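Local coordinates for protein Pab-dependent poly(a)-specific ribonuclease subunit PAN2 (Neurospora crassa, PDB 4CZX) that probably shortens mRNA poly(A) tails as the catalytic subunit of the PAN2-PAN3 deadenylation complex, and is represented here by its N-terminal WD40 domain, at residues H248-P253 and F293-T298; F158-R163 and L198-D203. All blocks are in the same frame, centred on the assembly; numbering follows the deposited sequence.

Contact 1 (H248-P253 and F293-T298)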
ATOM      1  N   HIS A 248       4.924  39.244  18.571  1.00 31.20           N
ATOM      2  CA  HIS A 248       6.211  38.840  18.002  1.00 26.78           C
ATOM      3  C   HIS A 248       7.139  40.022  17.827  1.00 27.59           C
ATOM      4  O   HIS A 248       6.696  41.178  17.717  1.00 33.81           O
ATOM      5  CB  HIS A 248       6.014  38.132  16.657  1.00 33.18           C
ATOM      6  CG  HIS A 248       5.034  37.007  16.730  1.00 33.24           C
ATOM      7  ND1 HIS A 248       5.361  35.768  17.237  1.00 31.98           N
ATOM      8  CD2 HIS A 248       3.722  36.954  16.410  1.00 33.66           C
ATOM      9  CE1 HIS A 248       4.286  35.000  17.226  1.00 34.69           C
ATOM     10  NE2 HIS A 248       3.282  35.694  16.725  1.00 31.05           N
ATOM     11  N   VAL A 249       8.434  39.718  17.811  1.00 28.67           N
ATOM     12  CA  VAL A 249       9.455  40.736  17.679  1.00 26.49           C
ATOM     13  C   VAL A 249      10.703  40.162  17.012  1.00 27.21           C
ATOM     14  O   VAL A 249      11.092  39.010  17.242  1.00 26.55           O
ATOM     15  CB  VAL A 249       9.823  41.356  19.053  1.00 26.37           C
ATOM     16  CG1 VAL A 249      10.510  40.324  19.951  1.00 31.45           C
ATOM     17  CG2 VAL A 249      10.673  42.610  18.885  1.00 28.08           C
ATOM     18  N   ARG A 250      11.300  40.975  16.151  1.00 27.79           N
ATOM     19  CA  ARG A 250      12.593  40.666  15.561  1.00 28.36           C
ATOM     20  C   ARG A 250      13.444  41.916  15.578  1.00 27.86           C
ATOM     21  O   ARG A 250      12.946  43.008  15.306  1.00 32.54           O
ATOM     22  CB  ARG A 250      12.455  40.163  14.122  1.00 30.12           C
ATOM     23  CG  ARG A 250      11.869  38.767  13.983  1.00 29.86           C
ATOM     24  CD  ARG A 250      12.834  37.713  14.500  1.00 25.49           C
ATOM     25  NE  ARG A 250      12.329  36.349  14.307  1.00 27.46           N
ATOM     26  CZ  ARG A 250      11.749  35.622  15.255  1.00 29.97           C
ATOM     27  NH1 ARG A 250      11.546  36.124  16.473  1.00 27.35           N
ATOM     28  NH2 ARG A 250      11.349  34.393  14.979  1.00 25.59           N
ATOM     29  N   MET A 251      14.729  41.750  15.882  1.00 30.65           N
ATOM     30  CA  MET A 251      15.690  42.837  15.712  1.00 30.64           C
ATOM     31  C   MET A 251      15.912  43.054  14.227  1.00 36.46           C
ATOM     32  O   MET A 251      16.001  42.089  13.459  1.00 34.07           O
ATOM     33  CB  MET A 251      17.021  42.522  16.395  1.00 30.35           C
ATOM     34  CG  MET A 251      16.931  42.447  17.907  1.00 36.13           C
ATOM     35  SD  MET A 251      16.397  44.003  18.648  1.00 36.34           S
ATOM     36  CE  MET A 251      17.719  45.134  18.190  1.00 31.75           C
ATOM     37  N   HIS A 252      15.979  44.316  13.822  1.00 33.12           N
ATOM     38  CA  HIS A 252      16.272  44.665  12.444  1.00 37.99           C
ATOM     39  C   HIS A 252      17.754  44.400  12.191  1.00 31.71           C
ATOM     40  O   HIS A 252      18.602  44.906  12.925  1.00 39.59           O
ATOM     41  CB  HIS A 252      15.914  46.126  12.174  1.00 37.05           C
ATOM     42  CG  HIS A 252      15.721  46.442  10.726  1.00 46.45           C
ATOM     43  ND1 HIS A 252      16.762  46.454   9.821  1.00 46.74           N
ATOM     44  CD2 HIS A 252      14.608  46.762  10.025  1.00 49.62           C
ATOM     45  CE1 HIS A 252      16.296  46.758   8.623  1.00 50.31           C
ATOM     46  NE2 HIS A 252      14.991  46.953   8.720  1.00 50.57           N
ATOM     47  N   PRO A 253      18.068  43.594  11.165  1.00 34.19           N
ATOM     48  CA  PRO A 253      19.453  43.171  10.907  1.00 33.86           C
ATOM     49  C   PRO A 253      20.350  44.295  10.391  1.00 42.89           C
ATOM     50  O   PRO A 253      21.580  44.160  10.445  1.00 42.04           O
ATOM     51  CB  PRO A 253      19.292  42.070   9.847  1.00 37.11           C
ATOM     52  CG  PRO A 253      18.035  42.415   9.150  1.00 40.24           C
ATOM     53  CD  PRO A 253      17.124  43.004  10.199  1.00 37.08           C
ATOM     54  N   PHE A 293       6.187  35.012  12.865  1.00 26.86           N
ATOM     55  CA  PHE A 293       6.791  36.162  12.207  1.00 27.50           C
ATOM     56  C   PHE A 293       8.299  35.959  12.048  1.00 26.07           C
ATOM     57  O   PHE A 293       8.953  35.407  12.934  1.00 26.64           O
ATOM     58  CB  PHE A 293       6.508  37.445  13.013  1.00 25.90           C
ATOM     59  CG  PHE A 293       7.207  38.655  12.482  1.00 30.04           C
ATOM     60  CD1 PHE A 293       6.837  39.200  11.263  1.00 34.24           C
ATOM     61  CD2 PHE A 293       8.238  39.249  13.199  1.00 34.42           C
ATOM     62  CE1 PHE A 293       7.474  40.321  10.768  1.00 39.19           C
ATOM     63  CE2 PHE A 293       8.886  40.376  12.706  1.00 36.12           C
ATOM     64  CZ  PHE A 293       8.508  40.904  11.486  1.00 33.67           C
ATOM     65  N   ASP A 294       8.854  36.390  10.920  1.00 25.58           N
ATOM     66  CA  ASP A 294      10.307  36.490  10.804  1.00 25.48           C
ATOM     67  C   ASP A 294      10.687  37.611   9.842  1.00 28.54           C
ATOM     68  O   ASP A 294       9.858  38.081   9.053  1.00 30.03           O
ATOM     69  CB  ASP A 294      10.921  35.146  10.337  1.00 25.40           C
ATOM     70  CG  ASP A 294      12.413  35.046  10.623  1.00 30.99           C
ATOM     71  OD1 ASP A 294      12.911  35.793  11.505  1.00 27.14           O
ATOM     72  OD2 ASP A 294      13.096  34.230   9.955  1.00 27.24           O
ATOM     73  N   VAL A 295      11.947  38.030   9.920  1.00 26.32           N
ATOM     74  CA  VAL A 295      12.513  39.022   9.006  1.00 26.58           C
ATOM     75  C   VAL A 295      13.739  38.414   8.317  1.00 30.03           C
ATOM     76  O   VAL A 295      14.460  37.624   8.920  1.00 28.60           O
ATOM     77  CB  VAL A 295      12.909  40.325   9.743  1.00 32.79           C
ATOM     78  CG1 VAL A 295      14.012  40.057  10.770  1.00 32.11           C
ATOM     79  CG2 VAL A 295      13.353  41.394   8.752  1.00 31.35           C
ATOM     80  N   SER A 296      13.948  38.747   7.049  1.00 29.75           N
ATOM     81  CA  SER A 296      15.093  38.216   6.292  1.00 31.18           C
ATOM     82  C   SER A 296      16.418  38.841   6.731  1.00 32.69           C
ATOM     83  O   SER A 296      16.427  39.874   7.403  1.00 32.59           O
ATOM     84  CB  SER A 296      14.890  38.445   4.798  1.00 33.38           C
ATOM     85  OG  SER A 296      15.026  39.820   4.460  1.00 38.85           O
ATOM     86  N   ARG A 297      17.536  38.239   6.319  1.00 32.28           N
ATOM     87  CA  ARG A 297      18.863  38.729   6.718  1.00 32.20           C
ATOM     88  C   ARG A 297      19.130  40.160   6.269  1.00 38.18           C
ATOM     89  O   ARG A 297      19.855  40.902   6.940  1.00 38.47           O
ATOM     90  CB  ARG A 297      19.965  37.819   6.165  1.00 35.72           C
ATOM     91  CG  ARG A 297      19.981  36.400   6.735  1.00 43.97           C
ATOM     92  CD  ARG A 297      20.148  36.397   8.249  1.00 55.15           C
ATOM     93  NE  ARG A 297      20.177  35.043   8.809  1.00 60.45           N
ATOM     94  CZ  ARG A 297      19.116  34.240   8.907  1.00 59.21           C
ATOM     95  NH1 ARG A 297      17.928  34.636   8.459  1.00 48.35           N
ATOM     96  NH2 ARG A 297      19.244  33.028   9.440  1.00 57.88           N
ATOM     97  N   THR A 298      18.560  40.549   5.132  1.00 39.31           N
ATOM     98  CA  THR A 298      18.741  41.905   4.619  1.00 41.75           C
ATOM     99  C   THR A 298      17.803  42.906   5.286  1.00 35.58           C
ATOM    100  O   THR A 298      17.996  44.119   5.172  1.00 41.33           O
ATOM    101  CB  THR A 298      18.496  41.971   3.112  1.00 43.82           C
ATOM    102  OG1 THR A 298      17.156  41.536   2.840  1.00 40.22           O
ATOM    103  CG2 THR A 298      19.493  41.087   2.365  1.00 38.63           C
TER
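Arg250 reaches across to strand 293-295 with two different surfaces, one greasy and one charged. Its aliphatic stem lies against the apolar residues: CG is 3.6 Å from CE2 of the Phe293 ring, and Arg250 CB sits 3.7 Å from CG1 of Val295. At chi2 (-69°) the chain bends, which turns CD off the line of the stem. Beyond the bend, Arg250 NE donates to Asp294 OD1 over 2.9 Å in a salt bridge with an N-H...O angle of 158°. The oxygen lies in the guanidinium plane but is met on its anti side, with the donor 34° out of the carboxylate plane. The guanidinium is gripped at a second point, since Arg250 NH1 bonds to the carbonyl O of Val249 at 3.0 Å and forms a salt bridge with Asp197. Asp294 is anchored too, its OD2 accepting from Phe35 N. Further along, CB of Pro253 comes within 3.2 Å of Arg297 O, while at the other end His248 CB touches Phe293 CB at 3.7 Å. An alanine in place of Arg250 would probably leave Asp294 OD1 without its charged mate and open a gap beside the Phe293 ring. Strands 248-251 and 293-295 run nearly parallel, 7.0 Å apart at closest, as the innermost strands of adjacent blades in a WD40 propeller. With no backbone ladder between them, the blades are joined through side chains, and one arginine ties apolar packing to a pair of aspartates that probably balance its charge.

Contact 2 (F158-R163 and L198-D203)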
ATOM      1  N   PHE A 158      12.750  28.851  24.102  1.00 26.12           N
ATOM      2  CA  PHE A 158      13.568  29.499  23.067  1.00 28.42           C
ATOM      3  C   PHE A 158      15.027  29.515  23.479  1.00 29.69           C
ATOM      4  O   PHE A 158      15.345  29.661  24.669  1.00 24.71           O
ATOM      5  CB  PHE A 158      13.161  30.960  22.807  1.00 25.62           C
ATOM      6  CG  PHE A 158      11.778  31.136  22.272  1.00 28.12           C
ATOM      7  CD1 PHE A 158      10.711  31.304  23.136  1.00 26.37           C
ATOM      8  CD2 PHE A 158      11.545  31.182  20.910  1.00 33.37           C
ATOM      9  CE1 PHE A 158       9.427  31.472  22.651  1.00 28.62           C
ATOM     10  CE2 PHE A 158      10.262  31.357  20.424  1.00 27.99           C
ATOM     11  CZ  PHE A 158       9.206  31.511  21.293  1.00 31.11           C
ATOM     12  N   LEU A 159      15.895  29.412  22.477  1.00 26.15           N
ATOM     13  CA  LEU A 159      17.339  29.584  22.621  1.00 30.81           C
ATOM     14  C   LEU A 159      17.842  30.368  21.423  1.00 30.75           C
ATOM     15  O   LEU A 159      17.456  30.073  20.297  1.00 27.43           O
ATOM     16  CB  LEU A 159      18.059  28.229  22.690  1.00 26.34           C
ATOM     17  CG  LEU A 159      17.767  27.300  23.873  1.00 27.74           C
ATOM     18  CD1 LEU A 159      18.377  25.920  23.623  1.00 27.55           C
ATOM     19  CD2 LEU A 159      18.351  27.899  25.138  1.00 28.27           C
ATOM     20  N   LYS A 160      18.686  31.372  21.646  1.00 28.61           N
ATOM     21  CA  LYS A 160      19.376  32.002  20.523  1.00 27.24           C
ATOM     22  C   LYS A 160      20.711  32.587  20.954  1.00 32.44           C
ATOM     23  O   LYS A 160      20.813  33.271  21.979  1.00 30.02           O
ATOM     24  CB  LYS A 160      18.504  33.084  19.863  1.00 29.18           C
ATOM     25  CG  LYS A 160      19.220  33.814  18.710  1.00 30.31           C
ATOM     26  CD  LYS A 160      18.247  34.494  17.749  1.00 33.90           C
ATOM     27  CE  LYS A 160      18.984  35.349  16.705  1.00 42.96           C
ATOM     28  NZ  LYS A 160      18.038  35.936  15.703  1.00 44.37           N
ATOM     29  N   MET A 161      21.731  32.299  20.152  1.00 27.53           N
ATOM     30  CA  MET A 161      23.075  32.784  20.372  1.00 25.98           C
ATOM     31  C   MET A 161      23.295  34.139  19.720  1.00 29.70           C
ATOM     32  O   MET A 161      23.037  34.306  18.534  1.00 29.44           O
ATOM     33  CB  MET A 161      24.083  31.767  19.816  1.00 27.62           C
ATOM     34  CG  MET A 161      25.523  32.212  19.886  1.00 25.30           C
ATOM     35  SD  MET A 161      26.123  32.492  21.565  1.00 32.56           S
ATOM     36  CE  MET A 161      27.806  33.021  21.193  1.00 39.22           C
ATOM     37  N   SER A 162      23.742  35.109  20.506  1.00 30.49           N
ATOM     38  CA  SER A 162      24.240  36.366  19.959  1.00 32.44           C
ATOM     39  C   SER A 162      25.597  36.610  20.581  1.00 34.59           C
ATOM     40  O   SER A 162      26.597  36.039  20.142  1.00 35.87           O
ATOM     41  CB  SER A 162      23.284  37.532  20.237  1.00 37.41           C
ATOM     42  OG  SER A 162      22.896  37.586  21.605  1.00 35.42           O
ATOM     43  N   ARG A 163      25.625  37.454  21.607  1.00 35.19           N
ATOM     44  CA  ARG A 163      26.813  37.644  22.435  1.00 40.32           C
ATOM     45  C   ARG A 163      26.900  36.491  23.436  1.00 38.81           C
ATOM     46  O   ARG A 163      27.982  36.009  23.766  1.00 37.59           O
ATOM     47  CB  ARG A 163      26.755  38.994  23.161  1.00 38.71           C
ATOM     48  CG  ARG A 163      28.033  39.349  23.906  1.00 39.66           C
ATOM     49  CD  ARG A 163      27.896  40.642  24.718  1.00 48.91           C
ATOM     50  NE  ARG A 163      27.495  41.792  23.910  1.00 47.47           N
ATOM     51  CZ  ARG A 163      28.310  42.778  23.548  1.00 57.04           C
ATOM     52  NH1 ARG A 163      29.586  42.757  23.917  1.00 55.06           N
ATOM     53  NH2 ARG A 163      27.849  43.785  22.815  1.00 59.07           N
ATOM     54  N   LEU A 198      11.210  35.545  21.325  1.00 24.76           N
ATOM     55  CA  LEU A 198      12.475  36.113  21.765  1.00 26.10           C
ATOM     56  C   LEU A 198      13.363  36.342  20.547  1.00 26.86           C
ATOM     57  O   LEU A 198      13.456  35.480  19.677  1.00 25.99           O
ATOM     58  CB  LEU A 198      13.177  35.186  22.777  1.00 27.53           C
ATOM     59  CG  LEU A 198      14.547  35.685  23.294  1.00 31.40           C
ATOM     60  CD1 LEU A 198      14.815  35.243  24.730  1.00 28.36           C
ATOM     61  CD2 LEU A 198      15.716  35.253  22.402  1.00 31.90           C
ATOM     62  N   ASP A 199      14.003  37.503  20.486  1.00 27.75           N
ATOM     63  CA  ASP A 199      15.080  37.717  19.523  1.00 29.88           C
ATOM     64  C   ASP A 199      16.210  38.430  20.233  1.00 30.54           C
ATOM     65  O   ASP A 199      16.017  39.007  21.306  1.00 30.62           O
ATOM     66  CB  ASP A 199      14.609  38.518  18.301  1.00 26.12           C
ATOM     67  CG  ASP A 199      15.541  38.336  17.097  1.00 33.78           C
ATOM     68  OD1 ASP A 199      16.363  37.398  17.136  1.00 28.29           O
ATOM     69  OD2 ASP A 199      15.450  39.122  16.133  1.00 29.62           O
ATOM     70  N   THR A 200      17.400  38.395  19.640  1.00 28.97           N
ATOM     71  CA  THR A 200      18.536  39.044  20.252  1.00 25.88           C
ATOM     72  C   THR A 200      19.571  39.409  19.196  1.00 27.99           C
ATOM     73  O   THR A 200      19.726  38.699  18.207  1.00 33.35           O
ATOM     74  CB  THR A 200      19.171  38.145  21.359  1.00 29.93           C
ATOM     75  OG1 THR A 200      20.374  38.748  21.842  1.00 35.71           O
ATOM     76  CG2 THR A 200      19.494  36.747  20.828  1.00 31.66           C
ATOM     77  N   SER A 201      20.221  40.549  19.411  1.00 34.36           N
ATOM     78  CA  SER A 201      21.398  40.980  18.667  1.00 35.11           C
ATOM     79  C   SER A 201      22.556  40.938  19.646  1.00 35.41           C
ATOM     80  O   SER A 201      22.358  40.577  20.806  1.00 36.69           O
ATOM     81  CB  SER A 201      21.207  42.386  18.106  1.00 37.66           C
ATOM     82  OG  SER A 201      21.070  43.339  19.155  1.00 38.12           O
ATOM     83  N   ASN A 202      23.755  41.322  19.220  1.00 36.85           N
ATOM     84  CA  ASN A 202      24.879  41.297  20.145  1.00 33.28           C
ATOM     85  C   ASN A 202      24.671  42.297  21.288  1.00 32.74           C
ATOM     86  O   ASN A 202      25.280  42.157  22.345  1.00 45.15           O
ATOM     87  CB  ASN A 202      26.220  41.579  19.419  1.00 35.25           C
ATOM     88  CG  ASN A 202      26.649  40.427  18.510  1.00 51.03           C
ATOM     89  OD1 ASN A 202      26.292  39.264  18.738  1.00 56.01           O
ATOM     90  ND2 ASN A 202      27.414  40.747  17.470  1.00 52.87           N
ATOM     91  N   ASP A 203      23.801  43.290  21.091  1.00 34.79           N
ATOM     92  CA  ASP A 203      23.608  44.328  22.109  1.00 35.48           C
ATOM     93  C   ASP A 203      22.284  44.268  22.883  1.00 37.51           C
ATOM     94  O   ASP A 203      22.157  44.912  23.933  1.00 38.86           O
ATOM     95  CB  ASP A 203      23.731  45.717  21.483  1.00 38.89           C
ATOM     96  CG  ASP A 203      25.121  45.994  20.951  1.00 49.45           C
ATOM     97  OD1 ASP A 203      26.089  45.339  21.408  1.00 44.66           O
ATOM     98  OD2 ASP A 203      25.237  46.876  20.078  1.00 51.26           O
TER
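The carbonyl O of Asn202 is gripped by two nitrogens of Arg163: NE at 2.7 Å, with an N-H...O angle of 152°, and NH2 more weakly at 3.1 Å. Both the carbonyl oxygen and the carboxylate of Asp203 lie at the guanidinium edge, near its plane. The salt bridge from Arg163 NH2 to Asp203 OD1 is short at 2.7 Å but poorly angled, hence weak as a hydrogen bond. The arginine chain bends at chi3 (-57°), which swings NE back toward Asn202 O. Next comes Ser162, whose OG is 2.8 Å from Thr200 OG1 and has Ser201 O as a longer alternative partner; Thr200 OG1 is also hydrogen-bonded to Phe204 O. Lys160 is different: fully extended, it runs past Thr200, with CG 3.6 Å from the CG2 methyl, to put NZ 2.6 Å from Asp199 OD1 on the syn lone pair. That same oxygen weakly accepts from Thr200 N. At the far end the backbone N of Leu198 lies over one face of the Phe158 ring, 4.3 Å from the ring plane. Strands 158-161 and 198-200 run almost parallel, 7.4 Å apart at closest, and side chains, mostly polar, bridge the two propeller blades. Their cationic ends meet carboxylates in a partly exposed setting, where the charges are likely to be partly offset by solvent as well as by each other.

From the N terminus, contact 2 comes first: it closes a loop in which the chain finishes the blade built on strands 156-161 to 184-189 and returns to the propeller's centre as strand 194-200. The next blade, 194-200 to 235-241, is then completed before contact 1 opens at strand 248-251 and closes at 290-295. The two loops follow in series, neither nesting nor crossing. Between them, Asp199 OD2 and Met251 N, 2.7 Å apart and probably hydrogen-bonded, join the second strand of contact 2 to the first of contact 1. Four successive inner strands are thereby linked side by side, and the last belongs to the blade that strand 10-16 completes.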